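Local coordinates for uncharacterized protein (Bombyx mori, PDB 5AZ0), which probably reduces aldehydes and ketones with a nicotinamide cofactor, as an aldo-keto reductase built on a TIM barrel, at residues A[109-114]-A[147-152]; A[134-139]-A[154-159]; A[317-322]-A[326-331]. One frame throughout, in Å; residues are numbered along the deposited sequence. Where two conformers were deposited one is given.

How the interactions relate
Interactions 1 and 2 sit in adjoining beta-alpha units of the TIM barrel, their centres about 9 Å apart, and their segments alternate along the chain: 109-114, 134-139, 147-152, 154-159. Helix 153-165 binds them together, since Thr156 of interaction 2 hydrogen-bonds the carbonyl of His110 and Glu155 the amide of Ala112. Interaction 3 comes later in the chain, after helix 297-304, with its centre about 19 Å from that of interaction 1 and 20 Å from that of interaction 2. It still meets both: Asp148 OD2 accepts from Glu322 N, and Trp138 packs on Trp318 and Phe326. The C-terminal segment is thus fastened onto the long loop between strand 133-136 and helix 153-165.

Interaction 1 (A[109-114]-A[147-152]); sequences YHRAAD and VDEKID
His110 and Ile151 bring their CA atoms to 6.8 Å, the nearest backbone approach between the turn leading into helix 112-126 and the irregular loop that precedes helix 153-165. Both are beta-alpha loops of the TIM barrel: one follows strand 100-105, the other strand 133-136, so the contact joins neighbouring loops at the C-terminal ends of two adjacent parallel strands. Ile151 supplies the apolar part. With CG1 anti to the carbonyl carbon (chi1 -61°), its two branches meet different pieces of the turn: CD1 rests 3.7 Å from CG of Arg111, whose side chain it crosses at about a right angle, and CG2 lies 3.6 Å from the carbonyl O of His110. Arg111 runs extended from CG to NE, past the isoleucine, and carries its guanidinium to Glu149. There NH2 of Arg111 donates to OE2 of Glu149 in a salt bridge of 3.0 Å with an N-H...O angle of 154°. The two flat groups stand 80° apart, so NH2 meets OE2 from above the carboxylate plane, whereas OE2 lies near the guanidinium plane, at its edge. NH1 of Arg111 stays 3.6 Å from OE1 of Glu149, which makes this a single-bond salt bridge and not a bidentate one. Elsewhere the loops are joined through water. One molecule accepts from His110 N and donates to OE1 of Glu149, giving the carboxylate a second tie to the turn. Asp148 shapes its own loop by an Asx turn, its OD1 taking the amide of Lys150, and Asp152 OD1 caps Leu154 N. Another water connects the imidazole to the loop backbone: it bonds His110 ND1 and donates to Ile151 O at 2.8 Å.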
loop_
_atom_site.group_PDB
_atom_site.type_symbol
_atom_site.label_atom_id
_atom_site.label_comp_id
_atom_site.label_asym_id
_atom_site.label_seq_id
_atom_site.Cartn_x
_atom_site.Cartn_y
_atom_site.Cartn_z
ATOM N N TYR A 109 16.551 0.005 -8.410
ATOM C CA TYR A 109 16.884 1.450 -8.461
ATOM C C TYR A 109 17.279 1.912 -7.061
ATOM O O TYR A 109 16.727 2.906 -6.527
ATOM C CB TYR A 109 15.628 2.202 -9.086
ATOM C CG TYR A 109 15.535 2.053 -10.578
ATOM C CD1 TYR A 109 16.391 2.745 -11.395
ATOM C CD2 TYR A 109 14.641 1.203 -11.196
ATOM C CE1 TYR A 109 16.392 2.577 -12.765
ATOM C CE2 TYR A 109 14.611 1.060 -12.617
ATOM C CZ TYR A 109 15.487 1.732 -13.370
ATOM O OH TYR A 109 15.489 1.646 -14.752
ATOM N N HIS A 110 18.191 1.184 -6.386
ATOM C CA HIS A 110 18.498 1.486 -4.937
ATOM C C HIS A 110 19.705 2.262 -4.754
ATOM O O HIS A 110 19.994 2.745 -3.629
ATOM C CB HIS A 110 18.520 0.261 -4.037
ATOM C CG HIS A 110 17.181 -0.162 -3.553
ATOM N ND1 HIS A 110 16.987 -0.575 -2.272
ATOM C CD2 HIS A 110 15.970 -0.238 -4.164
ATOM C CE1 HIS A 110 15.711 -0.879 -2.085
ATOM N NE2 HIS A 110 15.070 -0.730 -3.236
ATOM N N ARG A 111 20.431 2.514 -5.812
ATOM C CA ARG A 111 21.492 3.537 -5.629
ATOM C C ARG A 111 20.836 4.909 -5.454
ATOM O O ARG A 111 19.829 5.172 -6.113
ATOM C CB ARG A 111 22.425 3.586 -6.838
ATOM C CG ARG A 111 23.283 2.323 -7.073
ATOM C CD ARG A 111 23.805 2.278 -8.512
ATOM N NE ARG A 111 24.397 0.966 -8.798
ATOM C CZ ARG A 111 23.726 -0.126 -9.124
ATOM N NH1 ARG A 111 22.423 -0.142 -9.240
ATOM N NH2 ARG A 111 24.365 -1.243 -9.333
ATOM N N ALA A 112 21.465 5.787 -4.676
ATOM C CA ALA A 112 20.961 7.094 -4.403
ATOM C C ALA A 112 20.545 7.841 -5.669
ATOM O O ALA A 112 19.416 8.253 -5.781
ATOM C CB ALA A 112 21.957 7.923 -3.615
ATOM N N ALA A 113 21.432 7.904 -6.661
ATOM C CA ALA A 113 21.126 8.599 -7.914
ATOM C C ALA A 113 20.053 7.924 -8.706
ATOM O O ALA A 113 19.413 8.580 -9.513
ATOM C CB ALA A 113 22.380 8.727 -8.763
ATOM N N ASP A 114 19.793 6.636 -8.493
ATOM C CA ASP A 114 18.743 6.059 -9.266
ATOM C C ASP A 114 17.340 6.375 -8.851
ATOM O O ASP A 114 16.402 6.121 -9.631
ATOM C CB ASP A 114 18.934 4.577 -9.430
ATOM C CG ASP A 114 20.064 4.276 -10.485
ATOM O OD1 ASP A 114 20.044 4.702 -11.717
ATOM O OD2 ASP A 114 21.028 3.776 -9.979
ATOM N N VAL A 147 20.893 -10.366 -9.074
ATOM C CA VAL A 147 22.079 -10.199 -8.258
ATOM C C VAL A 147 21.779 -9.299 -7.026
ATOM O O VAL A 147 21.199 -8.231 -7.129
ATOM C CB VAL A 147 23.234 -9.586 -9.063
ATOM C CG1 VAL A 147 24.439 -9.306 -8.190
ATOM C CG2 VAL A 147 23.647 -10.491 -10.236
ATOM N N ASP A 148 22.218 -9.733 -5.860
ATOM C CA ASP A 148 22.108 -8.954 -4.679
ATOM C C ASP A 148 23.135 -7.893 -4.734
ATOM O O ASP A 148 24.319 -8.216 -4.710
ATOM C CB ASP A 148 22.313 -9.822 -3.438
ATOM C CG ASP A 148 21.917 -9.086 -2.129
ATOM O OD1 ASP A 148 21.644 -7.881 -2.211
ATOM O OD2 ASP A 148 21.851 -9.712 -1.036
ATOM N N GLU A 149 22.715 -6.606 -4.767
ATOM C CA GLU A 149 23.667 -5.509 -4.899
ATOM C C GLU A 149 24.145 -5.080 -3.603
ATOM O O GLU A 149 25.062 -4.303 -3.548
ATOM C CB GLU A 149 23.064 -4.332 -5.723
ATOM C CG GLU A 149 22.730 -4.847 -7.117
ATOM C CD GLU A 149 22.249 -3.856 -8.135
ATOM O OE1 GLU A 149 21.202 -3.221 -7.954
ATOM O OE2 GLU A 149 22.883 -3.806 -9.185
ATOM N N LYS A 150 23.517 -5.577 -2.525
ATOM C CA LYS A 150 23.958 -5.293 -1.164
ATOM C C LYS A 150 24.094 -3.842 -0.935
ATOM O O LYS A 150 25.052 -3.387 -0.338
ATOM C CB LYS A 150 25.272 -6.051 -0.865
ATOM C CG LYS A 150 25.081 -7.590 -1.012
ATOM C CD LYS A 150 26.388 -8.383 -0.738
ATOM C CE LYS A 150 26.125 -9.887 -0.835
ATOM N NZ LYS A 150 27.245 -10.658 -0.224
ATOM N N ILE A 151 23.119 -3.054 -1.404
ATOM C CA ILE A 151 23.152 -1.603 -1.072
ATOM C C ILE A 151 22.350 -1.414 0.199
ATOM O O ILE A 151 21.253 -1.940 0.320
ATOM C CB ILE A 151 22.510 -0.793 -2.234
ATOM C CG1 ILE A 151 23.347 -1.070 -3.499
ATOM C CG2 ILE A 151 22.467 0.693 -1.909
ATOM C CD1 ILE A 151 22.732 -0.493 -4.749
ATOM N N ASP A 152 22.917 -0.700 1.144
ATOM C CA ASP A 152 22.211 -0.352 2.344
ATOM C C ASP A 152 20.965 0.562 1.972
ATOM O O ASP A 152 21.083 1.451 1.173
ATOM C CB ASP A 152 23.162 0.388 3.243
ATOM C CG ASP A 152 22.614 0.592 4.642
ATOM O OD1 ASP A 152 21.424 0.257 4.922
ATOM O OD2 ASP A 152 23.412 1.097 5.438
HETATM O O HOH W 1 19.263 -1.647 -6.657
HETATM O O HOH W 2 18.621 -1.249 -0.159
HETATM O O HOH W 3 20.413 -2.550 -10.156
#

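Interaction 2 (A[134-139]-A[154-159]); sequences VLMHWP and LETWRG
Met136, at the end of strand 133-136, extends outward from the TIM barrel to Thr156 and Trp157 on helix 153-165; this is the strand-to-helix packing of a beta-alpha-beta unit completed by strand 172-175. The backbones stand well apart, with the CA atoms of Met136 and Trp157 separated by 8.1 Å, and the methionine spans the interval. Its CB points toward the helix but touches nothing there. CG of Met136, set anti to the backbone N (chi1 -164°), carries the chain straight outward and comes only to the fringe of the threonine methyl, 4.3 Å from Thr156 CG2. The sulfur is the first atom to pack: SD of Met136 lies 4.0 Å from CG2 of Thr156. A bend at the last torsion (chi3 -43°) then turns CE toward Thr156 and Trp157. This methyl, CE of Met136, settles 3.8 Å from CB of Thr156 and equally near its CG2, so the threonine presents its carbon side to the methionine. Its hydroxyl is engaged elsewhere, hydrogen-bonded to the carbonyl O of His110. The indole of Trp157 reaches back from the helix to the same methyl and receives CE at the edge of its six-membered ring, near the ring plane. The ring is held from other sides: NE1 donates to the carbonyl O of Val191, Phe160 lies nearly parallel to it, and Ile172 and Val174 of the next strand touch it. All three residues are buried and meet through nonpolar packing, ending at the 4.0 Å approach of Met136 CE to Trp157 CE3.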
loop_
_atom_site.group_PDB
_atom_site.type_symbol
_atom_site.label_atom_id
_atom_site.label_comp_id
_atom_site.label_asym_id
_atom_site.label_seq_id
_atom_site.Cartn_x
_atom_site.Cartn_y
_atom_site.Cartn_z
ATOM N N VAL A 134 6.233 9.086 -2.380
ATOM C CA VAL A 134 6.964 8.014 -3.047
ATOM C C VAL A 134 7.588 7.092 -1.994
ATOM O O VAL A 134 8.172 7.581 -1.023
ATOM C CB VAL A 134 7.970 8.598 -4.041
ATOM C CG1 VAL A 134 9.082 9.383 -3.373
ATOM C CG2 VAL A 134 8.586 7.500 -4.909
ATOM N N LEU A 135 7.482 5.800 -2.219
ATOM C CA LEU A 135 8.022 4.757 -1.347
ATOM C C LEU A 135 9.162 3.940 -1.943
ATOM O O LEU A 135 9.215 3.667 -3.148
ATOM C CB LEU A 135 6.926 3.768 -0.972
ATOM C CG LEU A 135 5.601 4.346 -0.517
ATOM C CD1 LEU A 135 4.544 3.256 -0.284
ATOM C CD2 LEU A 135 5.783 5.184 0.739
ATOM N N MET A 136 10.041 3.524 -1.051
ATOM C CA MET A 136 10.922 2.410 -1.265
ATOM C C MET A 136 10.144 1.143 -1.196
ATOM O O MET A 136 9.606 0.740 -0.141
ATOM C CB MET A 136 12.098 2.477 -0.300
ATOM C CG MET A 136 13.273 1.556 -0.738
ATOM S SD MET A 136 14.589 1.410 0.493
ATOM C CE MET A 136 14.835 3.090 1.106
ATOM N N HIS A 137 9.882 0.549 -2.380
ATOM C CA HIS A 137 8.937 -0.562 -2.473
ATOM C C HIS A 137 9.339 -1.753 -1.560
ATOM O O HIS A 137 8.500 -2.293 -0.891
ATOM C CB HIS A 137 8.781 -1.004 -3.900
ATOM C CG HIS A 137 7.462 -1.591 -4.215
ATOM N ND1 HIS A 137 6.849 -1.388 -5.430
ATOM C CD2 HIS A 137 6.616 -2.346 -3.485
ATOM C CE1 HIS A 137 5.681 -2.008 -5.436
ATOM N NE2 HIS A 137 5.501 -2.583 -4.259
ATOM N N TRP A 138 10.634 -2.083 -1.536
ATOM C CA TRP A 138 11.191 -3.089 -0.619
ATOM C C TRP A 138 12.532 -2.653 -0.184
ATOM O O TRP A 138 13.178 -1.875 -0.877
ATOM C CB TRP A 138 11.345 -4.462 -1.279
ATOM C CG TRP A 138 10.063 -5.043 -1.630
ATOM C CD1 TRP A 138 9.317 -4.758 -2.718
ATOM C CD2 TRP A 138 9.329 -6.039 -0.886
ATOM N NE1 TRP A 138 8.153 -5.540 -2.723
ATOM C CE2 TRP A 138 8.133 -6.303 -1.588
ATOM C CE3 TRP A 138 9.587 -6.751 0.288
ATOM C CZ2 TRP A 138 7.180 -7.216 -1.140
ATOM C CZ3 TRP A 138 8.625 -7.669 0.758
ATOM C CH2 TRP A 138 7.436 -7.889 0.043
ATOM N N PRO A 139 12.991 -3.152 0.983
ATOM C CA PRO A 139 14.292 -2.776 1.501
ATOM C C PRO A 139 15.489 -3.455 0.758
ATOM O O PRO A 139 16.659 -3.005 0.886
ATOM C CB PRO A 139 14.185 -3.173 2.997
ATOM C CG PRO A 139 13.199 -4.238 3.026
ATOM C CD PRO A 139 12.206 -3.932 1.958
ATOM N N LEU A 154 19.840 2.769 3.764
ATOM C CA LEU A 154 20.231 4.105 4.086
ATOM C C LEU A 154 20.811 4.874 2.923
ATOM O O LEU A 154 20.636 6.125 2.897
ATOM C CB LEU A 154 21.218 4.227 5.294
ATOM C CG LEU A 154 20.773 3.586 6.635
ATOM C CD1 LEU A 154 21.886 3.824 7.690
ATOM C CD2 LEU A 154 19.473 4.234 7.140
ATOM N N GLU A 155 21.546 4.200 2.014
ATOM C CA GLU A 155 22.067 4.890 0.804
ATOM C C GLU A 155 20.855 5.195 -0.034
ATOM O O GLU A 155 20.731 6.280 -0.504
ATOM C CB GLU A 155 23.095 4.148 -0.124
ATOM C CG GLU A 155 23.525 5.060 -1.329
ATOM C CD GLU A 155 24.286 4.428 -2.510
ATOM O OE1 GLU A 155 25.031 3.472 -2.210
ATOM O OE2 GLU A 155 24.174 4.934 -3.695
ATOM N N THR A 156 19.964 4.240 -0.219
ATOM C CA THR A 156 18.790 4.515 -1.028
ATOM C C THR A 156 17.999 5.747 -0.522
ATOM O O THR A 156 17.594 6.593 -1.305
ATOM C CB THR A 156 17.885 3.318 -1.092
ATOM O OG1 THR A 156 18.692 2.168 -1.360
ATOM C CG2 THR A 156 16.811 3.514 -2.158
ATOM N N TRP A 157 17.924 5.872 0.791
ATOM C CA TRP A 157 17.150 6.872 1.451
ATOM C C TRP A 157 17.707 8.220 1.209
ATOM O O TRP A 157 16.930 9.146 1.026
ATOM C CB TRP A 157 17.018 6.544 2.948
ATOM C CG TRP A 157 15.984 7.444 3.617
ATOM C CD1 TRP A 157 16.214 8.461 4.451
ATOM C CD2 TRP A 157 14.586 7.381 3.425
ATOM N NE1 TRP A 157 15.013 9.042 4.843
ATOM C CE2 TRP A 157 13.997 8.380 4.242
ATOM C CE3 TRP A 157 13.754 6.571 2.643
ATOM C CZ2 TRP A 157 12.616 8.629 4.257
ATOM C CZ3 TRP A 157 12.367 6.770 2.708
ATOM C CH2 TRP A 157 11.826 7.797 3.484
ATOM N N ARG A 158 19.024 8.340 1.054
ATOM C CA ARG A 158 19.576 9.635 0.657
ATOM C C ARG A 158 18.997 10.126 -0.686
ATOM O O ARG A 158 18.793 11.299 -0.872
ATOM C CB ARG A 158 21.119 9.663 0.523
ATOM C CG ARG A 158 21.902 9.454 1.832
ATOM C CD ARG A 158 23.475 9.621 1.766
ATOM N NE ARG A 158 24.216 8.336 1.873
ATOM C CZ ARG A 158 24.276 7.524 2.970
ATOM N NH1 ARG A 158 23.667 7.812 4.130
ATOM N NH2 ARG A 158 24.958 6.368 2.909
ATOM N N GLY A 159 18.815 9.223 -1.621
ATOM C CA GLY A 159 18.183 9.533 -2.892
ATOM C C GLY A 159 16.735 9.938 -2.663
ATOM O O GLY A 159 16.276 10.855 -3.326
#

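Interaction 3 (A[317-322]-A[326-331]); sequences FWQPYE and FDVVPG
Gln319 lays its side-chain amide alongside the backbone of Val328 and Val329, and this flat group carries nearly the whole contact. Both segments belong to the C-terminal region that follows the last helix of the barrel, 297-304; the first forms a type I beta turn from Trp318 to Tyr321, and the second is an irregular chain running past it. With CG anti to the carbonyl carbon (chi1 -59°), and extended beyond, the glutamine projects from the turn toward that chain. Its two amide ends grip one residue. OE1 of Gln319 accepts from Val329 N at 3.0 Å, along an almost straight N-H...O line of 176°, while NE2 donates to Val329 O, also at 3.0 Å. The side-chain amide thereby stands in for a backbone amide, offering an acceptor and a donor to the N-H and C=O of the same residue. Val329 O lies close to the plane of the glutamine amide, yet in each bond the donor is tilted 32° from the plane of the carbonyl it meets, so the two groups are twisted against each other and not coplanar. Val328 crosses the glutamine obliquely and sets its CG1 over one face of the amide, above NE2 of Gln319 at 3.4 Å. CB of Val329 stands 3.9 Å from OE1 of Gln319. A leucine here would probably leave both Val329 N and Val329 O without these partners and set the outer chain free to drift from the turn. Two complementary bonds fix the rotation of the amide, so an uncharged side chain holds an otherwise irregular, largely exposed segment to the turn, mainly through its backbone N-H and C=O.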
loop_
_atom_site.group_PDB
_atom_site.type_symbol
_atom_site.label_atom_id
_atom_site.label_comp_id
_atom_site.label_asym_id
_atom_site.label_seq_id
_atom_site.Cartn_x
_atom_site.Cartn_y
_atom_site.Cartn_z
ATOM N N PHE A 317 11.158 -16.441 -2.867
ATOM C CA PHE A 317 12.332 -16.112 -3.741
ATOM C C PHE A 317 13.202 -14.964 -3.276
ATOM O O PHE A 317 14.322 -14.902 -3.696
ATOM C CB PHE A 317 11.932 -15.878 -5.189
ATOM C CG PHE A 317 10.682 -15.062 -5.353
ATOM C CD1 PHE A 317 10.738 -13.671 -5.350
ATOM C CD2 PHE A 317 9.473 -15.680 -5.548
ATOM C CE1 PHE A 317 9.578 -12.921 -5.493
ATOM C CE2 PHE A 317 8.318 -14.940 -5.689
ATOM C CZ PHE A 317 8.366 -13.547 -5.645
ATOM N N TRP A 318 12.729 -14.080 -2.359
ATOM C CA TRP A 318 13.620 -13.031 -1.853
ATOM C C TRP A 318 14.309 -13.309 -0.547
ATOM O O TRP A 318 15.184 -12.521 -0.152
ATOM C CB TRP A 318 12.850 -11.676 -1.777
ATOM C CG TRP A 318 12.547 -11.074 -3.152
ATOM C CD1 TRP A 318 13.329 -11.157 -4.292
ATOM C CD2 TRP A 318 11.414 -10.280 -3.514
ATOM N NE1 TRP A 318 12.740 -10.459 -5.321
ATOM C CE2 TRP A 318 11.571 -9.916 -4.884
ATOM C CE3 TRP A 318 10.310 -9.802 -2.816
ATOM C CZ2 TRP A 318 10.657 -9.127 -5.557
ATOM C CZ3 TRP A 318 9.377 -8.992 -3.501
ATOM C CH2 TRP A 318 9.577 -8.668 -4.877
ATOM N N GLN A 319 13.975 -14.422 0.126
ATOM C CA GLN A 319 14.663 -14.781 1.428
ATOM C C GLN A 319 16.160 -14.709 1.457
ATOM O O GLN A 319 16.700 -14.183 2.425
ATOM C CB GLN A 319 14.285 -16.148 1.981
ATOM C CG GLN A 319 12.797 -16.336 2.255
ATOM C CD GLN A 319 12.474 -17.521 3.188
ATOM O OE1 GLN A 319 11.455 -17.506 3.891
ATOM N NE2 GLN A 319 13.319 -18.560 3.160
ATOM N N PRO A 320 16.850 -15.188 0.404
ATOM C CA PRO A 320 18.343 -15.136 0.442
ATOM C C PRO A 320 18.967 -13.754 0.280
ATOM O O PRO A 320 20.201 -13.637 0.374
ATOM C CB PRO A 320 18.785 -15.998 -0.751
ATOM C CG PRO A 320 17.556 -16.555 -1.342
ATOM C CD PRO A 320 16.332 -15.867 -0.788
ATOM N N TYR A 321 18.168 -12.692 0.046
ATOM C CA TYR A 321 18.775 -11.346 -0.218
ATOM C C TYR A 321 18.997 -10.605 1.043
ATOM O O TYR A 321 18.213 -10.695 1.962
ATOM C CB TYR A 321 17.890 -10.562 -1.237
ATOM C CG TYR A 321 17.979 -11.220 -2.584
ATOM C CD1 TYR A 321 17.177 -12.250 -2.903
ATOM C CD2 TYR A 321 18.941 -10.793 -3.518
ATOM C CE1 TYR A 321 17.333 -12.916 -4.108
ATOM C CE2 TYR A 321 19.110 -11.419 -4.733
ATOM C CZ TYR A 321 18.321 -12.481 -5.017
ATOM O OH TYR A 321 18.463 -13.107 -6.225
ATOM N N GLU A 322 20.046 -9.822 1.110
ATOM C CA GLU A 322 20.200 -8.971 2.246
ATOM C C GLU A 322 18.968 -8.013 2.395
ATOM O O GLU A 322 18.327 -7.602 1.401
ATOM C CB GLU A 322 21.523 -8.236 2.157
ATOM C CG GLU A 322 22.715 -9.206 2.362
ATOM C CD GLU A 322 24.097 -8.582 2.507
ATOM O OE1 GLU A 322 24.265 -7.324 2.502
ATOM O OE2 GLU A 322 25.038 -9.395 2.602
ATOM N N PHE A 326 11.148 -10.311 6.273
ATOM C CA PHE A 326 10.348 -11.228 7.042
ATOM C C PHE A 326 11.204 -12.366 7.670
ATOM O O PHE A 326 12.382 -12.543 7.315
ATOM C CB PHE A 326 9.249 -11.800 6.158
ATOM C CG PHE A 326 8.502 -10.775 5.340
ATOM C CD1 PHE A 326 8.133 -9.518 5.879
ATOM C CD2 PHE A 326 8.164 -11.060 4.020
ATOM C CE1 PHE A 326 7.428 -8.600 5.116
ATOM C CE2 PHE A 326 7.459 -10.154 3.262
ATOM C CZ PHE A 326 7.091 -8.923 3.816
ATOM N N ASP A 327 10.591 -13.125 8.573
ATOM C CA ASP A 327 11.267 -14.306 9.202
ATOM C C ASP A 327 11.569 -15.307 8.122
ATOM O O ASP A 327 10.752 -15.520 7.281
ATOM C CB ASP A 327 10.397 -14.962 10.320
ATOM C CG ASP A 327 10.406 -14.143 11.638
ATOM O OD1 ASP A 327 11.325 -13.303 11.859
ATOM O OD2 ASP A 327 9.472 -14.327 12.458
ATOM N N VAL A 328 12.764 -15.865 8.113
ATOM C CA VAL A 328 13.154 -16.814 7.076
ATOM C C VAL A 328 12.684 -18.237 7.440
ATOM O O VAL A 328 12.786 -18.639 8.584
ATOM C CB VAL A 328 14.700 -16.728 6.896
ATOM C CG1 VAL A 328 15.239 -17.730 5.866
ATOM C CG2 VAL A 328 15.093 -15.300 6.477
ATOM N N VAL A 329 12.120 -18.964 6.486
ATOM C CA VAL A 329 11.849 -20.392 6.601
ATOM C C VAL A 329 13.079 -21.140 6.068
ATOM O O VAL A 329 13.391 -21.062 4.888
ATOM C CB VAL A 329 10.601 -20.796 5.806
ATOM C CG1 VAL A 329 10.316 -22.299 5.945
ATOM C CG2 VAL A 329 9.375 -19.999 6.276
ATOM N N PRO A 330 13.812 -21.864 6.930
ATOM C CA PRO A 330 14.984 -22.563 6.376
ATOM C C PRO A 330 14.653 -23.653 5.351
ATOM O O PRO A 330 13.537 -24.225 5.363
ATOM C CB PRO A 330 15.654 -23.160 7.609
ATOM C CG PRO A 330 15.204 -22.298 8.737
ATOM C CD PRO A 330 13.763 -21.989 8.389
ATOM N N GLY A 331 15.581 -23.819 4.406
ATOM C CA GLY A 331 15.584 -24.884 3.401
ATOM C C GLY A 331 14.740 -24.785 2.137
ATOM O O GLY A 331 14.132 -25.776 1.747
HETATM O O HOH W 4 9.946 -15.703 4.660
#